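Local atomic coordinates of myosin IE heavy chain (Dictyostelium discoideum, PDB entry 1LKX), a protein that binds actin filaments and hydrolyses ATP in an actin-activated cycle, and may move membranes relative to actin as a single-headed myosin motor. Residues Lys483-Val491 against Thr501-Ala509; Ala622-Tyr630 against Arg671-Pro682. All coordinates share one frame; numbering follows the deposited sequence.

Contact 1 of 2, residues Lys483-Val491 against Thr501-Ala509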
loop_
_atom_site.group_PDB
_atom_site.type_symbol
_atom_site.label_atom_id
_atom_site.label_comp_id
_atom_site.label_asym_id
_atom_site.label_seq_id
_atom_site.Cartn_x
_atom_site.Cartn_y
_atom_site.Cartn_z
ATOM N N LYS A 483 -24.456 -15.929 -11.267
ATOM C CA LYS A 483 -25.217 -17.026 -10.701
ATOM C C LYS A 483 -24.402 -17.045 -9.416
ATOM O O LYS A 483 -24.650 -17.793 -8.469
ATOM C CB LYS A 483 -25.030 -18.316 -11.512
ATOM C CG LYS A 483 -26.211 -19.289 -11.399
ATOM C CD LYS A 483 -27.526 -18.594 -11.767
ATOM C CE LYS A 483 -28.753 -19.476 -11.517
ATOM N NZ LYS A 483 -28.848 -20.661 -12.425
ATOM N N ASN A 484 -23.416 -16.154 -9.434
ATOM C CA ASN A 484 -22.480 -15.919 -8.355
ATOM C C ASN A 484 -22.677 -14.445 -8.004
ATOM O O ASN A 484 -22.661 -13.589 -8.886
ATOM C CB ASN A 484 -21.049 -16.192 -8.865
ATOM C CG ASN A 484 -19.963 -15.668 -7.931
ATOM O OD1 ASN A 484 -19.784 -14.470 -7.801
ATOM N ND2 ASN A 484 -19.231 -16.571 -7.289
ATOM N N PRO A 485 -22.916 -14.137 -6.717
ATOM C CA PRO A 485 -23.106 -12.735 -6.326
ATOM C C PRO A 485 -21.772 -12.029 -6.490
ATOM O O PRO A 485 -20.801 -12.633 -6.934
ATOM C CB PRO A 485 -23.507 -12.826 -4.857
ATOM C CG PRO A 485 -24.024 -14.229 -4.709
ATOM C CD PRO A 485 -23.079 -15.026 -5.557
ATOM N N HIS A 486 -21.703 -10.759 -6.130
ATOM C CA HIS A 486 -20.439 -10.044 -6.264
ATOM C C HIS A 486 -20.087 -9.720 -7.712
ATOM O O HIS A 486 -19.219 -8.882 -7.962
ATOM C CB HIS A 486 -19.309 -10.854 -5.629
ATOM C CG HIS A 486 -19.599 -11.278 -4.224
ATOM N ND1 HIS A 486 -19.776 -10.376 -3.196
ATOM C CD2 HIS A 486 -19.769 -12.506 -3.680
ATOM C CE1 HIS A 486 -20.042 -11.030 -2.080
ATOM N NE2 HIS A 486 -20.045 -12.323 -2.347
ATOM N N LEU A 487 -20.755 -10.379 -8.659
ATOM C CA LEU A 487 -20.515 -10.126 -10.081
ATOM C C LEU A 487 -21.800 -9.930 -10.881
ATOM O O LEU A 487 -22.662 -10.796 -10.924
ATOM C CB LEU A 487 -19.689 -11.258 -10.714
ATOM C CG LEU A 487 -19.417 -11.155 -12.224
ATOM C CD1 LEU A 487 -19.111 -9.727 -12.620
ATOM C CD2 LEU A 487 -18.245 -12.042 -12.586
ATOM N N GLN A 488 -21.916 -8.778 -11.518
ATOM C CA GLN A 488 -23.082 -8.447 -12.324
ATOM C C GLN A 488 -22.648 -7.940 -13.689
ATOM O O GLN A 488 -21.477 -7.632 -13.919
ATOM C CB GLN A 488 -23.893 -7.331 -11.675
ATOM C CG GLN A 488 -24.653 -7.702 -10.446
ATOM C CD GLN A 488 -25.448 -6.525 -9.931
ATOM O OE1 GLN A 488 -24.879 -5.509 -9.538
ATOM N NE2 GLN A 488 -26.774 -6.648 -9.949
ATOM N N SER A 489 -23.620 -7.831 -14.586
ATOM C CA SER A 489 -23.379 -7.326 -15.924
ATOM C C SER A 489 -24.724 -7.007 -16.549
ATOM O O SER A 489 -25.758 -7.552 -16.145
ATOM C CB SER A 489 -22.643 -8.356 -16.770
ATOM O OG SER A 489 -23.536 -9.343 -17.230
ATOM N N TYR A 490 -24.705 -6.113 -17.530
ATOM C CA TYR A 490 -25.924 -5.701 -18.203
ATOM C C TYR A 490 -26.654 -6.915 -18.750
ATOM O O TYR A 490 -27.871 -7.055 -18.602
ATOM C CB TYR A 490 -25.594 -4.744 -19.342
ATOM C CG TYR A 490 -26.800 -4.341 -20.144
ATOM C CD1 TYR A 490 -27.816 -3.573 -19.576
ATOM C CD2 TYR A 490 -26.942 -4.748 -21.464
ATOM C CE1 TYR A 490 -28.945 -3.227 -20.308
ATOM C CE2 TYR A 490 -28.063 -4.410 -22.202
ATOM C CZ TYR A 490 -29.063 -3.653 -21.623
ATOM O OH TYR A 490 -30.192 -3.347 -22.351
ATOM N N VAL A 491 -25.889 -7.791 -19.381
ATOM C CA VAL A 491 -26.427 -8.998 -19.973
ATOM C C VAL A 491 -27.333 -9.779 -19.029
ATOM O O VAL A 491 -28.551 -9.708 -19.150
ATOM C CB VAL A 491 -25.295 -9.902 -20.445
ATOM C CG1 VAL A 491 -25.844 -11.042 -21.251
ATOM C CG2 VAL A 491 -24.316 -9.094 -21.268
ATOM N N THR A 501 -19.390 -2.672 -22.125
ATOM C CA THR A 501 -18.036 -3.196 -22.116
ATOM C C THR A 501 -17.531 -3.286 -20.683
ATOM O O THR A 501 -16.330 -3.391 -20.441
ATOM C CB THR A 501 -17.093 -2.279 -22.885
ATOM O OG1 THR A 501 -17.020 -1.013 -22.218
ATOM C CG2 THR A 501 -17.596 -2.076 -24.295
ATOM N N CYS A 502 -18.456 -3.259 -19.730
ATOM C CA CYS A 502 -18.089 -3.306 -18.323
ATOM C C CYS A 502 -18.686 -4.492 -17.574
ATOM O O CYS A 502 -19.382 -5.324 -18.142
ATOM C CB CYS A 502 -18.547 -2.014 -17.641
ATOM S SG CYS A 502 -18.141 -0.469 -18.529
ATOM N N PHE A 503 -18.375 -4.561 -16.284
ATOM C CA PHE A 503 -18.902 -5.585 -15.399
ATOM C C PHE A 503 -18.789 -5.069 -13.970
ATOM O O PHE A 503 -17.799 -4.453 -13.592
ATOM C CB PHE A 503 -18.186 -6.929 -15.582
ATOM C CG PHE A 503 -16.832 -7.008 -14.955
ATOM C CD1 PHE A 503 -15.686 -6.730 -15.697
ATOM C CD2 PHE A 503 -16.688 -7.420 -13.638
ATOM C CE1 PHE A 503 -14.402 -6.868 -15.136
ATOM C CE2 PHE A 503 -15.406 -7.561 -13.068
ATOM C CZ PHE A 503 -14.264 -7.285 -13.824
ATOM N N ARG A 504 -19.843 -5.289 -13.196
ATOM C CA ARG A 504 -19.920 -4.840 -11.811
ATOM C C ARG A 504 -19.333 -5.872 -10.867
ATOM O O ARG A 504 -19.570 -7.063 -11.001
ATOM C CB ARG A 504 -21.390 -4.572 -11.461
ATOM C CG ARG A 504 -21.724 -4.423 -9.989
ATOM C CD ARG A 504 -21.626 -2.995 -9.522
ATOM N NE ARG A 504 -22.381 -2.051 -10.355
ATOM C CZ ARG A 504 -23.684 -2.131 -10.637
ATOM N NH1 ARG A 504 -24.419 -3.127 -10.167
ATOM N NH2 ARG A 504 -24.258 -1.198 -11.390
ATOM N N LEU A 505 -18.549 -5.412 -9.910
ATOM C CA LEU A 505 -17.953 -6.308 -8.934
ATOM C C LEU A 505 -18.332 -5.747 -7.570
ATOM O O LEU A 505 -18.038 -4.601 -7.259
ATOM C CB LEU A 505 -16.431 -6.345 -9.118
ATOM C CG LEU A 505 -15.598 -7.360 -8.332
ATOM C CD1 LEU A 505 -16.275 -8.694 -8.357
ATOM C CD2 LEU A 505 -14.213 -7.473 -8.943
ATOM N N LYS A 506 -19.015 -6.554 -6.768
ATOM C CA LYS A 506 -19.452 -6.119 -5.442
ATOM C C LYS A 506 -18.389 -6.355 -4.391
ATOM O O LYS A 506 -18.428 -7.352 -3.673
ATOM C CB LYS A 506 -20.732 -6.850 -5.032
ATOM C CG LYS A 506 -21.960 -6.444 -5.827
ATOM C CD LYS A 506 -23.186 -7.164 -5.330
ATOM C CE LYS A 506 -24.431 -6.544 -5.910
ATOM N NZ LYS A 506 -24.623 -5.135 -5.440
ATOM N N HIS A 507 -17.440 -5.427 -4.313
ATOM C CA HIS A 507 -16.337 -5.511 -3.360
ATOM C C HIS A 507 -16.860 -5.391 -1.943
ATOM O O HIS A 507 -18.009 -5.008 -1.727
ATOM C CB HIS A 507 -15.312 -4.395 -3.621
ATOM C CG HIS A 507 -14.410 -4.658 -4.785
ATOM N ND1 HIS A 507 -13.304 -5.473 -4.697
ATOM C CD2 HIS A 507 -14.438 -4.195 -6.058
ATOM C CE1 HIS A 507 -12.684 -5.496 -5.863
ATOM N NE2 HIS A 507 -13.350 -4.727 -6.706
ATOM N N TYR A 508 -16.004 -5.711 -0.976
ATOM C CA TYR A 508 -16.373 -5.624 0.431
ATOM C C TYR A 508 -16.634 -4.163 0.819
ATOM O O TYR A 508 -17.405 -3.885 1.727
ATOM C CB TYR A 508 -15.249 -6.199 1.306
ATOM C CG TYR A 508 -14.076 -5.264 1.501
ATOM C CD1 TYR A 508 -13.240 -4.919 0.437
ATOM C CD2 TYR A 508 -13.830 -4.672 2.743
ATOM C CE1 TYR A 508 -12.188 -4.001 0.608
ATOM C CE2 TYR A 508 -12.782 -3.756 2.921
ATOM C CZ TYR A 508 -11.970 -3.429 1.851
ATOM O OH TYR A 508 -10.935 -2.547 2.031
ATOM N N ALA A 509 -15.987 -3.235 0.113
ATOM C CA ALA A 509 -16.105 -1.805 0.389
ATOM C C ALA A 509 -17.026 -1.046 -0.570
ATOM O O ALA A 509 -16.952 0.183 -0.669
ATOM C CB ALA A 509 -14.718 -1.178 0.381
#
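Q488 and R504 form an antiparallel hydrogen-bonded pair, Q488 N to R504 O 3.0 Å and R504 N to Q488 O 2.9 Å, and L487 and L505 make the next, non-hydrogen-bonded pair. Strand 487-488 is an outer strand of the three-stranded antiparallel sheet in the lower 50 kDa part of the myosin motor; 502-507 is its middle strand and 510-515 the other outer one. K506 N carries the pairing one step further, reaching H486 O at 2.6 Å from above the carbonyl plane. L487, with CG anti to its backbone N (chi1 177°), sends CD1 to F503 CD2 at 3.5 Å, meeting the ring obliquely. Helix 470-480 covers this face, I477 meeting L487 and L474 meeting F503, while L505 reaches L401 of helix 398-430. The face bearing Q488 and R504 is polar. These two side chains run side by side, and OE1 of Q488 sits at the guanidinium edge, in its plane, 2.5 Å from R504 NH1. The bond is weak because the angle at the hydrogen is 116°. R504 also has a long, weak ion pair with D495, and a leucine in its place would probably leave both Q488 OE1 and the D495 carboxylate without this cationic partner. K506 runs past the same amide, its CE 3.8 Å from Q488 OE1, and puts its ammonium in a salt bridge with D511. At the far end the H486 ring crosses the K506 side chain at about a right angle, and its ND1 gives a weak hydrogen bond to K506 O at 3.3 Å.

Contact 2 of 2, residues Ala622-Tyr630 against Arg671-Pro682; sequences AGFAGRIEY and RMGKTKVFIRNP. Unlike the reference sequence in segment 671-682: N681 (reference Ile).
F624 fits into a hollow walled by R671, F678 and R680, at one end of a strip of the converter where the loop 622-630 runs antiparallel to the second arm of the 671-679 hairpin. F678 CB makes a CH-pi contact over one face of the F624 ring, 4.1 Å from its centroid, and the F678 ring turns its edge to that face in an offset edge-to-face pair, centroids 5.8 Å apart and planes at 73°. R671 brings NH1 to the edge of the F624 ring, and R680 lies with its guanidinium face over F624 CD2. The F678 ring is covered in its turn: R627 CB makes a CH-pi contact over its face, 3.7 Å from the centroid. With CG between the backbone N and the carbonyl carbon (chi1 61°), R627 folds back until NH2 bonds F624 O at 3.3 Å.

Along the strip the backbones are joined by I679 N to G626 O at 3.0 Å and by V677 N to I628 O at 2.8 Å. Opposite I679 the loop holds two residues, A625 and G626, a classic beta bulge, and A625 N reaches R680 O beyond it.

At the other end Y630 plugs the turn of the hairpin. K676 N lies over one face of its ring, and M672 CE approaches the hydroxyl at 3.6 Å. Y630 N bonds T675 O at 2.6 Å; the hydroxyl donates to G673 O, whose position is less sure, and also bonds K653.

The chemistry is divided: aromatic rings fill the hollows, while R627 is salt-bridged to E425 and T675 bonded to E429. Both acids belong to helix 398-430, which implies that this strip of the converter is tied to that helix by polar bonds as well as by packing.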
loop_
_atom_site.group_PDB
_atom_site.type_symbol
_atom_site.label_atom_id
_atom_site.label_comp_id
_atom_site.label_asym_id
_atom_site.label_seq_id
_atom_site.Cartn_x
_atom_site.Cartn_y
_atom_site.Cartn_z
ATOM N N ALA A 622 -18.100 -9.195 24.934
ATOM C CA ALA A 622 -18.384 -10.582 25.293
ATOM C C ALA A 622 -17.121 -11.405 25.559
ATOM O O ALA A 622 -17.103 -12.261 26.445
ATOM C CB ALA A 622 -19.213 -11.238 24.187
ATOM N N GLY A 623 -16.068 -11.133 24.791
ATOM C CA GLY A 623 -14.813 -11.858 24.933
ATOM C C GLY A 623 -13.956 -11.480 26.127
ATOM O O GLY A 623 -14.378 -10.707 26.983
ATOM N N PHE A 624 -12.742 -12.029 26.178
ATOM C CA PHE A 624 -11.818 -11.762 27.278
ATOM C C PHE A 624 -10.552 -11.035 26.830
ATOM O O PHE A 624 -10.086 -11.217 25.709
ATOM C CB PHE A 624 -11.423 -13.071 27.967
ATOM C CG PHE A 624 -12.593 -13.898 28.416
ATOM C CD1 PHE A 624 -13.326 -14.648 27.502
ATOM C CD2 PHE A 624 -12.966 -13.928 29.757
ATOM C CE1 PHE A 624 -14.417 -15.420 27.920
ATOM C CE2 PHE A 624 -14.055 -14.695 30.184
ATOM C CZ PHE A 624 -14.781 -15.442 29.264
ATOM N N ALA A 625 -9.995 -10.220 27.720
ATOM C CA ALA A 625 -8.783 -9.463 27.426
ATOM C C ALA A 625 -7.720 -10.378 26.861
ATOM O O ALA A 625 -7.538 -10.444 25.653
ATOM C CB ALA A 625 -8.266 -8.790 28.681
ATOM N N GLY A 626 -7.022 -11.089 27.740
ATOM C CA GLY A 626 -5.980 -11.995 27.292
ATOM C C GLY A 626 -6.292 -13.458 27.562
ATOM O O GLY A 626 -6.972 -13.784 28.539
ATOM N N ARG A 627 -5.796 -14.336 26.689
ATOM C CA ARG A 627 -5.993 -15.781 26.815
ATOM C C ARG A 627 -4.636 -16.455 26.918
ATOM O O ARG A 627 -4.219 -17.179 26.016
ATOM C CB ARG A 627 -6.756 -16.345 25.607
ATOM C CG ARG A 627 -6.071 -16.175 24.249
ATOM C CD ARG A 627 -5.960 -14.710 23.853
ATOM N NE ARG A 627 -7.228 -14.005 24.025
ATOM C CZ ARG A 627 -8.350 -14.317 23.387
ATOM N NH1 ARG A 627 -8.364 -15.326 22.525
ATOM N NH2 ARG A 627 -9.460 -13.626 23.613
ATOM N N ILE A 628 -3.950 -16.206 28.030
ATOM C CA ILE A 628 -2.625 -16.769 28.256
ATOM C C ILE A 628 -2.685 -18.288 28.380
ATOM O O ILE A 628 -3.434 -18.836 29.188
ATOM C CB ILE A 628 -1.965 -16.170 29.530
ATOM C CG1 ILE A 628 -2.074 -14.637 29.500
ATOM C CG2 ILE A 628 -0.496 -16.594 29.602
ATOM C CD1 ILE A 628 -1.523 -13.924 30.730
ATOM N N GLU A 629 -1.889 -18.954 27.549
ATOM C CA GLU A 629 -1.805 -20.409 27.517
ATOM C C GLU A 629 -1.551 -20.909 28.937
ATOM O O GLU A 629 -1.149 -20.132 29.803
ATOM C CB GLU A 629 -0.658 -20.815 26.590
ATOM C CG GLU A 629 -0.637 -20.030 25.273
ATOM C CD GLU A 629 0.757 -19.894 24.689
ATOM O OE1 GLU A 629 1.643 -19.407 25.417
ATOM O OE2 GLU A 629 0.971 -20.262 23.509
ATOM N N TYR A 630 -1.776 -22.199 29.176
ATOM C CA TYR A 630 -1.577 -22.774 30.509
ATOM C C TYR A 630 -0.134 -22.876 30.994
ATOM O O TYR A 630 0.284 -22.132 31.888
ATOM C CB TYR A 630 -2.225 -24.157 30.582
ATOM C CG TYR A 630 -3.645 -24.133 31.096
ATOM C CD1 TYR A 630 -4.541 -25.142 30.754
ATOM C CD2 TYR A 630 -4.099 -23.101 31.922
ATOM C CE1 TYR A 630 -5.850 -25.127 31.205
ATOM C CE2 TYR A 630 -5.409 -23.081 32.383
ATOM C CZ TYR A 630 -6.278 -24.095 32.016
ATOM O OH TYR A 630 -7.587 -24.079 32.434
ATOM N N ARG A 671 -12.083 -17.433 33.039
ATOM C CA ARG A 671 -12.600 -18.743 32.687
ATOM C C ARG A 671 -11.439 -19.677 32.408
ATOM O O ARG A 671 -10.469 -19.298 31.745
ATOM C CB ARG A 671 -13.480 -18.662 31.447
ATOM C CG ARG A 671 -14.949 -18.787 31.734
ATOM C CD ARG A 671 -15.424 -17.686 32.655
ATOM N NE ARG A 671 -16.878 -17.617 32.658
ATOM C CZ ARG A 671 -17.616 -17.506 31.557
ATOM N NH1 ARG A 671 -17.036 -17.454 30.362
ATOM N NH2 ARG A 671 -18.936 -17.448 31.646
ATOM N N MET A 672 -11.545 -20.902 32.913
ATOM C CA MET A 672 -10.502 -21.906 32.721
ATOM C C MET A 672 -10.729 -22.693 31.427
ATOM O O MET A 672 -11.766 -23.340 31.247
ATOM C CB MET A 672 -10.462 -22.860 33.925
ATOM C CG MET A 672 -10.135 -22.179 35.253
ATOM S SD MET A 672 -8.479 -21.437 35.308
ATOM C CE MET A 672 -7.511 -22.850 35.797
ATOM N N GLY A 673 -9.752 -22.626 30.528
ATOM C CA GLY A 673 -9.867 -23.327 29.264
ATOM C C GLY A 673 -9.174 -24.671 29.289
ATOM O O GLY A 673 -8.465 -24.993 30.241
ATOM N N LYS A 674 -9.384 -25.456 28.235
ATOM C CA LYS A 674 -8.777 -26.777 28.118
ATOM C C LYS A 674 -7.245 -26.718 28.130
ATOM O O LYS A 674 -6.582 -27.682 28.520
ATOM C CB LYS A 674 -9.264 -27.464 26.836
ATOM C CG LYS A 674 -10.768 -27.697 26.810
ATOM C CD LYS A 674 -11.209 -28.619 25.671
ATOM C CE LYS A 674 -11.180 -27.918 24.327
ATOM N NZ LYS A 674 -11.845 -28.727 23.269
ATOM N N THR A 675 -6.684 -25.585 27.713
ATOM C CA THR A 675 -5.234 -25.426 27.681
ATOM C C THR A 675 -4.764 -23.989 27.908
ATOM O O THR A 675 -3.565 -23.734 28.043
ATOM C CB THR A 675 -4.645 -25.943 26.344
ATOM O OG1 THR A 675 -5.521 -25.600 25.260
ATOM C CG2 THR A 675 -4.455 -27.454 26.401
ATOM N N LYS A 676 -5.713 -23.058 27.958
ATOM C CA LYS A 676 -5.401 -21.649 28.178
ATOM C C LYS A 676 -6.311 -21.066 29.262
ATOM O O LYS A 676 -7.386 -21.606 29.539
ATOM C CB LYS A 676 -5.600 -20.850 26.885
ATOM C CG LYS A 676 -4.592 -21.111 25.778
ATOM C CD LYS A 676 -5.029 -20.412 24.487
ATOM C CE LYS A 676 -3.969 -20.476 23.387
ATOM N NZ LYS A 676 -2.848 -19.512 23.596
ATOM N N VAL A 677 -5.867 -19.969 29.872
ATOM C CA VAL A 677 -6.637 -19.274 30.903
ATOM C C VAL A 677 -7.160 -18.004 30.250
ATOM O O VAL A 677 -6.552 -17.499 29.309
ATOM C CB VAL A 677 -5.756 -18.857 32.101
ATOM C CG1 VAL A 677 -6.572 -18.067 33.106
ATOM C CG2 VAL A 677 -5.167 -20.072 32.756
ATOM N N PHE A 678 -8.281 -17.485 30.736
ATOM C CA PHE A 678 -8.838 -16.268 30.166
ATOM C C PHE A 678 -9.132 -15.241 31.251
ATOM O O PHE A 678 -9.691 -15.579 32.291
ATOM C CB PHE A 678 -10.103 -16.603 29.378
ATOM C CG PHE A 678 -9.851 -17.483 28.185
ATOM C CD1 PHE A 678 -9.363 -18.772 28.344
ATOM C CD2 PHE A 678 -10.080 -17.011 26.894
ATOM C CE1 PHE A 678 -9.104 -19.581 27.232
ATOM C CE2 PHE A 678 -9.824 -17.814 25.773
ATOM C CZ PHE A 678 -9.336 -19.098 25.943
ATOM N N ILE A 679 -8.739 -13.993 31.005
ATOM C CA ILE A 679 -8.945 -12.904 31.962
ATOM C C ILE A 679 -9.663 -11.724 31.294
ATOM O O ILE A 679 -9.031 -10.864 30.686
ATOM C CB ILE A 679 -7.595 -12.407 32.531
ATOM C CG1 ILE A 679 -6.837 -13.557 33.206
ATOM C CG2 ILE A 679 -7.841 -11.287 33.530
ATOM C CD1 ILE A 679 -6.230 -14.562 32.264
ATOM N N ARG A 680 -10.981 -11.676 31.439
ATOM C CA ARG A 680 -11.799 -10.644 30.817
ATOM C C ARG A 680 -11.251 -9.234 30.661
ATOM O O ARG A 680 -11.046 -8.776 29.542
ATOM C CB ARG A 680 -13.155 -10.562 31.506
ATOM C CG ARG A 680 -14.100 -9.584 30.833
ATOM C CD ARG A 680 -15.549 -9.791 31.252
ATOM N NE ARG A 680 -16.086 -11.099 30.862
ATOM C CZ ARG A 680 -15.992 -12.207 31.593
ATOM N NH1 ARG A 680 -15.377 -12.186 32.766
ATOM N NH2 ARG A 680 -16.530 -13.338 31.159
ATOM N N ASN A 681 -11.027 -8.528 31.762
ATOM C CA ASN A 681 -10.535 -7.157 31.659
ATOM C C ASN A 681 -9.009 -7.057 31.720
ATOM O O ASN A 681 -8.344 -7.978 32.191
ATOM C CB ASN A 681 -11.154 -6.299 32.767
ATOM C CG ASN A 681 -11.240 -4.826 32.390
ATOM O OD1 ASN A 681 -12.011 -4.443 31.502
ATOM N ND2 ASN A 681 -10.439 -3.994 33.053
ATOM N N PRO A 682 -8.433 -5.940 31.226
ATOM C CA PRO A 682 -6.978 -5.738 31.236
ATOM C C PRO A 682 -6.438 -5.733 32.655
ATOM O O PRO A 682 -5.630 -6.582 33.037
ATOM C CB PRO A 682 -6.811 -4.369 30.579
ATOM C CG PRO A 682 -7.941 -4.310 29.639
ATOM C CD PRO A 682 -9.084 -4.858 30.465
#

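Overall arrangement
Contact 1 and contact 2 follow one another along the chain and do not touch: their centres are 42 Å apart and their nearest atoms about 23 Å. What they share is helix 398-430, the relay helix of myosins, which begins shortly after Y388 and G389 of the vanadate pocket. Contact 1 lies against its first part, where H507 is bonded to E408; contact 2 meets its far end. Neither lies at the ADP, magnesium or vanadate sites. The placing of contact 2 is consistent with the textbook route by which the relay helix passes changes at the nucleotide to the converter, although segment 622-630 also lies within the region assigned to actin binding.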